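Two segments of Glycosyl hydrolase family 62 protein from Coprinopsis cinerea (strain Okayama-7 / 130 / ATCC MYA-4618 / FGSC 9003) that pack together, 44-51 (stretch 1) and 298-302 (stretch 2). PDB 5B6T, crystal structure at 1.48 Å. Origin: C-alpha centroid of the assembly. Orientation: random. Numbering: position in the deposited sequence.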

# COMPACT_ATOMS: atom_id res chain seq x y z
N THR A 44 2.82 4.94 11.47
CA THR A 44 2.28 5.73 12.57
C THR A 44 2.26 7.20 12.14
O THR A 44 3.26 7.68 11.57
CB THR A 44 3.10 5.56 13.86
OG1 THR A 44 4.46 6.03 13.69
CG2 THR A 44 3.16 4.11 14.26
N ALA A 45 1.16 7.90 12.40
CA ALA A 45 0.99 9.26 11.96
C ALA A 45 0.50 10.16 13.06
O ALA A 45 -0.49 9.85 13.77
CB ALA A 45 0.03 9.34 10.79
N LYS A 46 1.17 11.31 13.16
CA LYS A 46 0.74 12.40 14.03
C LYS A 46 1.32 13.71 13.49
O LYS A 46 2.15 13.69 12.60
CB LYS A 46 1.19 12.16 15.48
CG LYS A 46 2.65 11.77 15.65
CD LYS A 46 3.00 11.57 17.11
CE LYS A 46 4.41 11.04 17.25
NZ LYS A 46 4.86 10.98 18.67
N THR A 47 0.90 14.85 14.06
CA THR A 47 1.41 16.14 13.62
C THR A 47 2.93 16.16 13.64
O THR A 47 3.55 16.75 12.77
CB THR A 47 0.90 17.26 14.57
OG1 THR A 47 -0.52 17.28 14.48
CG2 THR A 47 1.46 18.64 14.18
N GLU A 48 3.53 15.50 14.62
CA GLU A 48 4.98 15.55 14.83
C GLU A 48 5.76 14.69 13.84
O GLU A 48 6.95 14.91 13.63
CB GLU A 48 5.31 15.10 16.26
CG GLU A 48 5.08 16.19 17.30
CD GLU A 48 4.64 15.65 18.65
OE1 GLU A 48 4.95 14.48 18.99
OE2 GLU A 48 3.96 16.42 19.36
N GLY A 49 5.12 13.70 13.22
CA GLY A 49 5.87 12.91 12.26
C GLY A 49 5.30 11.52 12.01
O GLY A 49 4.23 11.17 12.50
N TYR A 50 6.08 10.79 11.21
CA TYR A 50 5.75 9.45 10.76
C TYR A 50 6.87 8.51 11.06
O TYR A 50 8.04 8.83 10.89
CB TYR A 50 5.55 9.45 9.25
CG TYR A 50 4.24 10.04 8.81
CD1 TYR A 50 4.02 11.40 8.80
CD2 TYR A 50 3.22 9.21 8.37
CE1 TYR A 50 2.80 11.93 8.41
CE2 TYR A 50 2.02 9.71 7.96
CZ TYR A 50 1.79 11.08 7.98
OH TYR A 50 0.56 11.54 7.56
N ASN A 51 6.50 7.29 11.47
CA ASN A 51 7.45 6.17 11.52
C ASN A 51 6.63 4.89 11.21
O ASN A 51 5.54 4.98 10.65
CB ASN A 51 8.25 6.17 12.85
CG ASN A 51 9.62 5.48 12.77
OD1 ASN A 51 10.68 6.13 12.66
ND2 ASN A 51 9.63 4.19 12.92
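Stretch 2, residues 298-302: DYNSL

What does stretch 2 bring to the hairpin of stretch 1? Stretch 1 is two strands, 44-46 and 49-51, joined by a type I turn from Lys 46 to Gly 49 and paired by backbone bonds such as Lys 46 N to Gly 49 O at 3.1 Å. Against it comes a short piece of chain that is a 3-10 segment from Tyr 299 to Ser 301, with a loop residue before and after. The backbones approach most closely near the turn: the CA atoms of Lys 46 and Ser 301 are 4.9 Å apart, and those of Thr 47 and Asn 300 are 5.1 Å apart. Locally the two chains cross, although stretch 2 as a whole runs broadly against the direction of the strand from Thr 44 to Lys 46.

How does the segment begin? Asp 298 directs its CA-to-CB bond toward the hairpin, yet its nearest side-chain approach, Asp 298 OD2 to Thr 47 OG1, is 4.9 Å. Its carbonyl is put to use within stretch 2, where Asp 298 O accepts from Ser 301 N at 3.1 Å and from Ser 301 OG at 2.8 Å. Tyr 299 follows with its CA-to-CB bond sideways, and the ring reaches back to stretch 1: Tyr 299 CE2 lies 3.9 Å from Tyr 50 OH, which sits obliquely to that ring.

Why is Asn 300 the centre of the contact? It has the largest area covered by the other stretch, and both its side chain and its backbone take part. With chi1 in the m well, the side chain presents OD1 to the edge of the Tyr 50 ring, near its plane, and Tyr 50 OH donates a 2.8 Å hydrogen bond to Asn 300 OD1. The amide's other end is joined to the turn through a water, which accepts from Asn 300 ND2 at 2.9 Å and donates to Thr 47 O at 2.7 Å. Meanwhile Asn 300 O rests 3.3 Å from Lys 46 CA and 3.7 Å from Ala 45 C. Asn 300 O is also 3.5 Å from Lys 46 N, but the angle is too poor for a hydrogen bond, so the carbonyl packs on the strand without joining the sheet.

Where does the contact end? Ser 301 adds a packing contact, its CB 3.7 Å from Thr 47 OG1, while its hydroxyl serves the bond to Asp 298. Leu 302 N donates to Tyr 299 O at 3.2 Å, and the Leu 302 side chain comes no nearer than 7.7 Å, Leu 302 CB to Ala 45 CB, and the residue makes no contact with the hairpin.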

# COMPACT_ATOMS: atom_id res chain seq x y z
N ASP A 298 -5.89 19.25 10.64
CA ASP A 298 -4.64 19.01 9.94
C ASP A 298 -4.60 17.55 9.46
O ASP A 298 -4.93 16.63 10.23
CB ASP A 298 -3.46 19.30 10.88
CG ASP A 298 -3.31 20.80 11.23
OD1 ASP A 298 -3.82 21.68 10.49
OD2 ASP A 298 -2.66 21.10 12.26
N TYR A 299 -4.18 17.37 8.21
CA TYR A 299 -4.14 16.03 7.59
C TYR A 299 -3.39 15.01 8.45
O TYR A 299 -3.88 13.91 8.65
CB TYR A 299 -3.55 16.08 6.17
CG TYR A 299 -3.45 14.69 5.53
CD1 TYR A 299 -4.56 14.09 4.95
CD2 TYR A 299 -2.26 13.97 5.59
CE1 TYR A 299 -4.47 12.82 4.39
CE2 TYR A 299 -2.19 12.69 5.05
CZ TYR A 299 -3.31 12.13 4.48
OH TYR A 299 -3.21 10.86 3.95
N ASN A 300 -2.21 15.38 8.98
CA ASN A 300 -1.36 14.41 9.70
C ASN A 300 -1.91 13.96 11.06
O ASN A 300 -1.46 12.97 11.64
CB ASN A 300 0.07 14.96 9.87
CG ASN A 300 0.84 15.01 8.57
OD1 ASN A 300 0.51 14.34 7.60
ND2 ASN A 300 1.90 15.83 8.56
N SER A 301 -2.91 14.68 11.57
CA SER A 301 -3.52 14.39 12.83
C SER A 301 -4.83 13.61 12.68
O SER A 301 -5.50 13.34 13.67
CB SER A 301 -3.77 15.69 13.60
OG SER A 301 -4.78 16.47 12.99
N LEU A 302 -5.23 13.27 11.45
CA LEU A 302 -6.53 12.63 11.24
C LEU A 302 -6.56 11.22 11.85
O LEU A 302 -5.57 10.46 11.77
CB LEU A 302 -6.86 12.52 9.75
CG LEU A 302 -7.16 13.84 9.03
CD1 LEU A 302 -7.13 13.57 7.53
CD2 LEU A 302 -8.48 14.47 9.46
O HOH W 1 2.33 17.84 10.56